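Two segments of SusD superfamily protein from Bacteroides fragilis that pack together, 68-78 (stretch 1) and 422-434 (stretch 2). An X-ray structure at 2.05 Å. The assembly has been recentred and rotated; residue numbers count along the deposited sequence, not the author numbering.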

ATOM      1  N   ASN A  68      -7.317  17.766  -3.471  1.00 14.85           N
ATOM      2  CA  ASN A  68      -8.246  17.166  -4.434  1.00 15.17           C
ATOM      3  C   ASN A  68      -8.381  15.642  -4.291  1.00 14.31           C
ATOM      4  O   ASN A  68      -9.446  15.093  -4.589  1.00 15.03           O
ATOM      5  CB  ASN A  68      -7.884  17.506  -5.885  1.00 14.85           C
ATOM      6  CG  ASN A  68      -8.635  18.715  -6.420  1.00 17.97           C
ATOM      7  OD1 ASN A  68      -9.588  19.210  -5.810  1.00 20.97           O
ATOM      8  ND2 ASN A  68      -8.209  19.194  -7.587  1.00 18.09           N
ATOM      9  N   THR A  69      -7.334  14.970  -3.829  1.00 14.20           N
ATOM     10  CA  THR A  69      -7.448  13.548  -3.549  1.00 13.58           C
ATOM     11  C   THR A  69      -8.393  13.321  -2.394  1.00 13.73           C
ATOM     12  O   THR A  69      -9.291  12.477  -2.489  1.00 13.62           O
ATOM     13  CB  THR A  69      -6.098  12.901  -3.251  1.00 14.46           C
ATOM     14  OG1 THR A  69      -5.290  13.007  -4.415  1.00 13.36           O
ATOM     15  CG2 THR A  69      -6.289  11.406  -2.854  1.00 10.81           C
ATOM     16  N   TYR A  70      -8.219  14.081  -1.312  1.00 13.33           N
ATOM     17  CA  TYR A  70      -9.065  13.930  -0.125  1.00 13.11           C
ATOM     18  C   TYR A  70     -10.541  14.177  -0.447  1.00 13.87           C
ATOM     19  O   TYR A  70     -11.422  13.440  -0.008  1.00 13.35           O
ATOM     20  CB  TYR A  70      -8.646  14.865   1.019  1.00 12.88           C
ATOM     21  CG  TYR A  70      -9.618  14.707   2.202  1.00 13.34           C
ATOM     22  CD1 TYR A  70      -9.562  13.573   3.029  1.00 13.96           C
ATOM     23  CD2 TYR A  70     -10.606  15.661   2.465  1.00 14.27           C
ATOM     24  CE1 TYR A  70     -10.483  13.384   4.069  1.00 13.08           C
ATOM     25  CE2 TYR A  70     -11.525  15.490   3.516  1.00 14.24           C
ATOM     26  CZ  TYR A  70     -11.462  14.349   4.307  1.00 14.51           C
ATOM     27  OH  TYR A  70     -12.362  14.177   5.330  1.00 13.85           O
ATOM     28  N   ASN A  71     -10.775  15.229  -1.222  1.00 14.67           N
ATOM     29  CA  ASN A  71     -12.117  15.631  -1.632  1.00 14.97           C
ATOM     30  C   ASN A  71     -12.698  14.815  -2.774  1.00 14.77           C
ATOM     31  O   ASN A  71     -13.801  15.104  -3.241  1.00 15.28           O
ATOM     32  CB  ASN A  71     -12.098  17.107  -2.008  1.00 15.43           C
ATOM     33  CG  ASN A  71     -12.017  18.013  -0.815  1.00 17.52           C
ATOM     34  OD1 ASN A  71     -12.413  17.656   0.302  1.00 19.62           O
ATOM     35  ND2 ASN A  71     -11.551  19.241  -1.054  1.00 23.96           N
HETATM   36  N   MSE A  72     -11.988  13.787  -3.219  1.00 15.02           N
HETATM   37  CA  MSE A  72     -12.508  12.885  -4.259  1.00 15.51           C
HETATM   38  C   MSE A  72     -12.835  13.700  -5.511  1.00 15.75           C
HETATM   39  O   MSE A  72     -13.899  13.566  -6.107  1.00 15.29           O
HETATM   40  CB  MSE A  72     -13.728  12.083  -3.779  1.00 15.63           C
HETATM   41  CG  MSE A  72     -13.526  11.375  -2.481  1.00 16.13           C
HETATM   42 SE   MSE A  72     -12.097  10.049  -2.497  0.75 18.06          SE
HETATM   43  CE  MSE A  72     -12.953   8.689  -3.592  1.00 14.04           C
ATOM     44  N   ASN A  73     -11.870  14.526  -5.911  1.00 15.68           N
ATOM     45  CA  ASN A  73     -12.082  15.477  -6.973  1.00 16.73           C
ATOM     46  C   ASN A  73     -10.912  15.508  -7.955  1.00 16.42           C
ATOM     47  O   ASN A  73     -10.685  16.517  -8.578  1.00 18.04           O
ATOM     48  CB  ASN A  73     -12.311  16.868  -6.373  1.00 15.41           C
ATOM     49  CG  ASN A  73     -12.913  17.847  -7.366  1.00 17.95           C
ATOM     50  OD1 ASN A  73     -13.831  17.503  -8.098  1.00 21.60           O
ATOM     51  ND2 ASN A  73     -12.390  19.071  -7.399  1.00 15.55           N
ATOM     52  N   VAL A  74     -10.202  14.400  -8.115  1.00 16.54           N
ATOM     53  CA  VAL A  74      -8.997  14.386  -8.942  1.00 16.18           C
ATOM     54  C   VAL A  74      -9.384  14.299 -10.416  1.00 16.25           C
ATOM     55  O   VAL A  74     -10.224  13.450 -10.801  1.00 15.89           O
ATOM     56  CB  VAL A  74      -8.033  13.237  -8.575  1.00 17.19           C
ATOM     57  CG1 VAL A  74      -6.968  13.096  -9.649  1.00 14.21           C
ATOM     58  CG2 VAL A  74      -7.410  13.512  -7.195  1.00 16.08           C
ATOM     59  N   GLY A  75      -8.802  15.209 -11.210  1.00 15.14           N
ATOM     60  CA  GLY A  75      -9.035  15.315 -12.650  1.00 15.59           C
ATOM     61  C   GLY A  75      -7.809  14.925 -13.464  1.00 15.08           C
ATOM     62  O   GLY A  75      -6.807  14.456 -12.919  1.00 14.26           O
ATOM     63  N   ILE A  76      -7.898  15.125 -14.768  1.00 14.26           N
ATOM     64  CA  ILE A  76      -6.832  14.682 -15.680  1.00 14.80           C
ATOM     65  C   ILE A  76      -5.526  15.468 -15.567  1.00 15.14           C
ATOM     66  O   ILE A  76      -4.506  14.994 -16.070  1.00 15.33           O
ATOM     67  CB  ILE A  76      -7.298  14.624 -17.156  1.00 14.82           C
ATOM     68  CG1 ILE A  76      -7.663  16.032 -17.722  1.00 16.19           C
ATOM     69  CG2 ILE A  76      -8.503  13.633 -17.300  1.00 12.95           C
ATOM     70  CD1 ILE A  76      -8.097  16.020 -19.245  1.00 12.78           C
ATOM     71  N   THR A  77      -5.529  16.641 -14.918  1.00 15.77           N
ATOM     72  CA  THR A  77      -4.307  17.439 -14.832  1.00 16.93           C
ATOM     73  C   THR A  77      -3.758  17.560 -13.425  1.00 17.51           C
ATOM     74  O   THR A  77      -2.753  18.192 -13.263  1.00 18.20           O
ATOM     75  CB  THR A  77      -4.461  18.855 -15.392  1.00 17.03           C
ATOM     76  OG1 THR A  77      -5.349  19.617 -14.554  1.00 18.13           O
ATOM     77  CG2 THR A  77      -5.004  18.812 -16.807  1.00 19.21           C
ATOM     78  N   ASP A  78      -4.389  16.965 -12.413  1.00 18.04           N
ATOM     79  CA  ASP A  78      -3.873  17.066 -11.040  1.00 18.01           C
ATOM     80  C   ASP A  78      -2.471  16.474 -10.917  1.00 16.86           C
ATOM     81  O   ASP A  78      -2.187  15.422 -11.472  1.00 16.97           O
ATOM     82  CB  ASP A  78      -4.798  16.359 -10.053  1.00 18.75           C
ATOM     83  CG  ASP A  78      -6.093  17.153  -9.786  1.00 21.11           C
ATOM     84  OD1 ASP A  78      -7.045  17.019 -10.574  1.00 23.15           O
ATOM     85  OD2 ASP A  78      -6.144  17.917  -8.801  1.00 24.76           O
TER
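Stretch 2 422-434: EKYTWPIPQVELL

Two direct hydrogen bonds pin stretch 2 to stretch 1, and both are accepted by backbone carbonyls of the loop that follows the first helix. The shorter runs from Q430 N to I76 O, at 2.8 Å and nearly straight (171°). Q430 opens a helix behind the N-cap position held by P429; its amide has no carbonyl of a preceding turn to bond to, and the loop supplies one. Water 3 extends the same arrangement, donating to I76 O (2.9 Å from its O) and accepting from V431 N (3.0 Å). A single carbonyl thus serves the first turn of the helix both directly and through water.

The second bond comes from a side chain. K423, in a short 3-10 segment, points its CA-to-CB bond toward stretch 1 and extends through chi3 and chi4 near t, so that NZ reaches V74 O at 3.1 Å. Its base lies against the turn where the first helix ends in a Schellman motif: K423 CB is 3.2 Å from the O of M72, a selenomethionine with positive phi. V74 O also accepts from water 2 (2.7 Å from its O), which donates as well to T425 O (2.9 Å), while water 1 joins T69 O (2.9 Å) to W426 NE1 (3.1 Å). The handles here are backbone carbonyls, most of them in loop; T69 O, in the helix, also takes a bond from M72 N.

The two stretches run in the same sense. M72 lies nearest K423 (CA to CA 5.9 Å), V74 nearest W426 (6.1 Å) and I76 nearest P429 (4.2 Å), so the backbones draw closest at the start of the second helix. From W426 to P429 stretch 2 is extended, with psi between 127° and 158°, and it makes no direct backbone ladder with its neighbor.

Packing fills the space between the polar points. V74 points toward stretch 2 and sits over one face of W426: CG1 lies 3.9 Å from the centroid of the five-membered ring, 2° off its normal, a CH-pi contact, and V74 CG2 comes within 3.5 Å of W426 NE1. P427 presses its ring to the loop, with CD 3.3 Å from V74 O and CG 3.7 Å from G75 C. I76 covers the far end, its CG2 3.9 Å from P427 CG and its CD1 4.4 Å from L433 CD1. The loop is braced from within, since D78 OD1 accepts from G75 N at 2.6 Å across a type I turn.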

ATOM      1  N   GLU A 422     -18.488   8.935 -11.137  1.00 18.27           N
ATOM      2  CA  GLU A 422     -17.252   9.155 -11.896  1.00 19.66           C
ATOM      3  C   GLU A 422     -16.053   9.383 -10.991  1.00 18.39           C
ATOM      4  O   GLU A 422     -14.988   8.817 -11.242  1.00 18.40           O
ATOM      5  CB  GLU A 422     -17.446  10.345 -12.853  1.00 21.04           C
ATOM      6  CG  GLU A 422     -16.179  10.871 -13.600  1.00 27.37           C
ATOM      7  CD  GLU A 422     -16.455  12.241 -14.255  1.00 36.16           C
ATOM      8  OE1 GLU A 422     -17.084  12.274 -15.351  1.00 41.40           O
ATOM      9  OE2 GLU A 422     -16.078  13.279 -13.646  1.00 41.33           O
ATOM     10  N   LYS A 423     -16.224  10.161  -9.921  1.00 16.98           N
ATOM     11  CA  LYS A 423     -15.112  10.457  -9.011  1.00 17.25           C
ATOM     12  C   LYS A 423     -14.753   9.349  -8.006  1.00 16.11           C
ATOM     13  O   LYS A 423     -13.890   9.552  -7.131  1.00 15.83           O
ATOM     14  CB  LYS A 423     -15.347  11.795  -8.284  1.00 17.88           C
ATOM     15  CG  LYS A 423     -15.429  13.044  -9.206  1.00 19.00           C
ATOM     16  CD  LYS A 423     -14.138  13.319  -9.951  1.00 21.09           C
ATOM     17  CE  LYS A 423     -14.200  14.579 -10.864  1.00 21.49           C
ATOM     18  NZ  LYS A 423     -12.974  14.466 -11.746  1.00 25.30           N
ATOM     19  N   TYR A 424     -15.385   8.173  -8.121  1.00 15.31           N
ATOM     20  CA  TYR A 424     -14.948   7.019  -7.351  1.00 15.05           C
ATOM     21  C   TYR A 424     -13.505   6.639  -7.717  1.00 15.33           C
ATOM     22  O   TYR A 424     -12.729   6.173  -6.854  1.00 15.55           O
ATOM     23  CB  TYR A 424     -15.856   5.821  -7.607  1.00 15.50           C
ATOM     24  CG  TYR A 424     -15.772   4.701  -6.574  1.00 14.36           C
ATOM     25  CD1 TYR A 424     -16.286   4.872  -5.305  1.00 15.12           C
ATOM     26  CD2 TYR A 424     -15.260   3.460  -6.889  1.00 15.46           C
ATOM     27  CE1 TYR A 424     -16.272   3.867  -4.386  1.00 15.39           C
ATOM     28  CE2 TYR A 424     -15.253   2.417  -5.937  1.00 15.75           C
ATOM     29  CZ  TYR A 424     -15.736   2.645  -4.687  1.00 13.59           C
ATOM     30  OH  TYR A 424     -15.753   1.644  -3.749  1.00 12.89           O
ATOM     31  N   THR A 425     -13.171   6.815  -8.994  1.00 14.93           N
ATOM     32  CA  THR A 425     -11.871   6.484  -9.516  1.00 15.18           C
ATOM     33  C   THR A 425     -11.187   7.755 -10.029  1.00 15.55           C
ATOM     34  O   THR A 425     -11.813   8.797 -10.188  1.00 15.83           O
ATOM     35  CB  THR A 425     -11.991   5.507 -10.675  1.00 14.63           C
ATOM     36  OG1 THR A 425     -12.701   6.149 -11.740  1.00 14.68           O
ATOM     37  CG2 THR A 425     -12.699   4.198 -10.245  1.00 13.54           C
ATOM     38  N   TRP A 426      -9.886   7.635 -10.258  1.00 14.53           N
ATOM     39  CA  TRP A 426      -9.112   8.650 -10.916  1.00 14.31           C
ATOM     40  C   TRP A 426      -9.250   8.441 -12.434  1.00 14.34           C
ATOM     41  O   TRP A 426      -9.292   7.300 -12.893  1.00 13.87           O
ATOM     42  CB  TRP A 426      -7.647   8.490 -10.517  1.00 14.45           C
ATOM     43  CG  TRP A 426      -7.270   9.060  -9.190  1.00 11.45           C
ATOM     44  CD1 TRP A 426      -8.103   9.511  -8.196  1.00 13.76           C
ATOM     45  CD2 TRP A 426      -5.945   9.277  -8.730  1.00 10.13           C
ATOM     46  NE1 TRP A 426      -7.359   9.993  -7.143  1.00 12.33           N
ATOM     47  CE2 TRP A 426      -6.031   9.874  -7.456  1.00 11.97           C
ATOM     48  CE3 TRP A 426      -4.682   9.061  -9.287  1.00 12.64           C
ATOM     49  CZ2 TRP A 426      -4.897  10.212  -6.709  1.00 12.73           C
ATOM     50  CZ3 TRP A 426      -3.535   9.414  -8.526  1.00 12.68           C
ATOM     51  CH2 TRP A 426      -3.661   9.979  -7.276  1.00 12.75           C
ATOM     52  N   PRO A 427      -9.330   9.518 -13.205  1.00 14.04           N
ATOM     53  CA  PRO A 427      -9.361   9.348 -14.648  1.00 14.61           C
ATOM     54  C   PRO A 427      -7.937   9.185 -15.187  1.00 14.45           C
ATOM     55  O   PRO A 427      -6.975   9.638 -14.558  1.00 14.72           O
ATOM     56  CB  PRO A 427      -9.972  10.663 -15.128  1.00 15.21           C
ATOM     57  CG  PRO A 427      -9.437  11.685 -14.109  1.00 15.58           C
ATOM     58  CD  PRO A 427      -9.438  10.938 -12.807  1.00 14.70           C
ATOM     59  N   ILE A 428      -7.809   8.547 -16.349  1.00 14.77           N
ATOM     60  CA  ILE A 428      -6.537   8.425 -17.019  1.00 15.02           C
ATOM     61  C   ILE A 428      -5.989   9.842 -17.257  1.00 14.84           C
ATOM     62  O   ILE A 428      -6.706  10.670 -17.788  1.00 13.47           O
ATOM     63  CB  ILE A 428      -6.641   7.680 -18.372  1.00 15.88           C
ATOM     64  CG1 ILE A 428      -7.169   6.241 -18.186  1.00 16.01           C
ATOM     65  CG2 ILE A 428      -5.263   7.697 -19.066  1.00 15.24           C
ATOM     66  CD1 ILE A 428      -6.371   5.359 -17.214  1.00 12.04           C
ATOM     67  N   PRO A 429      -4.730  10.129 -16.826  1.00 14.20           N
ATOM     68  CA  PRO A 429      -4.273  11.526 -16.843  1.00 14.75           C
ATOM     69  C   PRO A 429      -3.924  12.055 -18.204  1.00 13.88           C
ATOM     70  O   PRO A 429      -3.590  11.288 -19.097  1.00 13.88           O
ATOM     71  CB  PRO A 429      -3.000  11.508 -15.975  1.00 14.93           C
ATOM     72  CG  PRO A 429      -2.525  10.099 -16.100  1.00 15.42           C
ATOM     73  CD  PRO A 429      -3.794   9.281 -16.082  1.00 14.92           C
ATOM     74  N   GLN A 430      -3.953  13.372 -18.328  1.00 14.20           N
ATOM     75  CA  GLN A 430      -3.570  14.057 -19.572  1.00 14.79           C
ATOM     76  C   GLN A 430      -2.189  13.648 -20.114  1.00 14.60           C
ATOM     77  O   GLN A 430      -2.030  13.570 -21.331  1.00 13.86           O
ATOM     78  CB  GLN A 430      -3.608  15.578 -19.372  1.00 14.64           C
ATOM     79  CG  GLN A 430      -3.256  16.451 -20.600  1.00 16.91           C
ATOM     80  CD  GLN A 430      -4.259  16.332 -21.761  1.00 21.41           C
ATOM     81  OE1 GLN A 430      -5.253  15.584 -21.700  1.00 22.62           O
ATOM     82  NE2 GLN A 430      -4.004  17.096 -22.823  1.00 21.23           N
ATOM     83  N   VAL A 431      -1.213  13.384 -19.234  1.00 15.04           N
ATOM     84  CA  VAL A 431       0.114  12.956 -19.717  1.00 15.80           C
ATOM     85  C   VAL A 431       0.007  11.716 -20.606  1.00 16.11           C
ATOM     86  O   VAL A 431       0.646  11.642 -21.637  1.00 17.15           O
ATOM     87  CB  VAL A 431       1.148  12.708 -18.584  1.00 16.19           C
ATOM     88  CG1 VAL A 431       1.540  14.007 -17.954  1.00 17.36           C
ATOM     89  CG2 VAL A 431       0.626  11.719 -17.535  1.00 12.99           C
ATOM     90  N   GLU A 432      -0.847  10.769 -20.237  1.00 16.27           N
ATOM     91  CA  GLU A 432      -1.078   9.591 -21.058  1.00 16.21           C
ATOM     92  C   GLU A 432      -1.924   9.912 -22.295  1.00 16.74           C
ATOM     93  O   GLU A 432      -1.610   9.454 -23.419  1.00 17.02           O
ATOM     94  CB  GLU A 432      -1.753   8.503 -20.214  1.00 15.79           C
ATOM     95  CG  GLU A 432      -2.019   7.167 -20.909  1.00 16.00           C
ATOM     96  CD  GLU A 432      -0.770   6.337 -21.216  1.00 17.89           C
ATOM     97  OE1 GLU A 432       0.328   6.681 -20.753  1.00 17.19           O
ATOM     98  OE2 GLU A 432      -0.907   5.312 -21.914  1.00 17.54           O
ATOM     99  N   LEU A 433      -2.984  10.696 -22.112  1.00 17.37           N
ATOM    100  CA  LEU A 433      -3.930  10.961 -23.201  1.00 17.68           C
ATOM    101  C   LEU A 433      -3.257  11.634 -24.394  1.00 18.81           C
ATOM    102  O   LEU A 433      -3.642  11.381 -25.532  1.00 19.10           O
ATOM    103  CB  LEU A 433      -5.110  11.812 -22.712  1.00 17.69           C
ATOM    104  CG  LEU A 433      -6.057  11.244 -21.634  1.00 15.74           C
ATOM    105  CD1 LEU A 433      -7.145  12.301 -21.398  1.00 13.49           C
ATOM    106  CD2 LEU A 433      -6.661   9.904 -22.048  1.00 11.07           C
ATOM    107  N   LEU A 434      -2.241  12.459 -24.133  1.00 19.81           N
ATOM    108  CA  LEU A 434      -1.475  13.120 -25.189  1.00 21.04           C
ATOM    109  C   LEU A 434      -0.691  12.134 -26.057  1.00 21.75           C
ATOM    110  O   LEU A 434      -0.600  12.328 -27.245  1.00 22.29           O
ATOM    111  CB  LEU A 434      -0.519  14.179 -24.603  1.00 21.20           C
ATOM    112  CG  LEU A 434      -1.161  15.486 -24.073  1.00 22.43           C
ATOM    113  CD1 LEU A 434      -0.182  16.267 -23.184  1.00 22.34           C
ATOM    114  CD2 LEU A 434      -1.678  16.371 -25.223  1.00 22.00           C
TER
HETATM  115  O   HOH W   1      -9.216  10.824  -4.861  1.00 12.16           O
HETATM  116  O   HOH W   2     -11.095  11.464  -9.248  1.00 14.27           O
HETATM  117  O   HOH W   3      -1.625  14.691 -16.590  1.00 18.60           O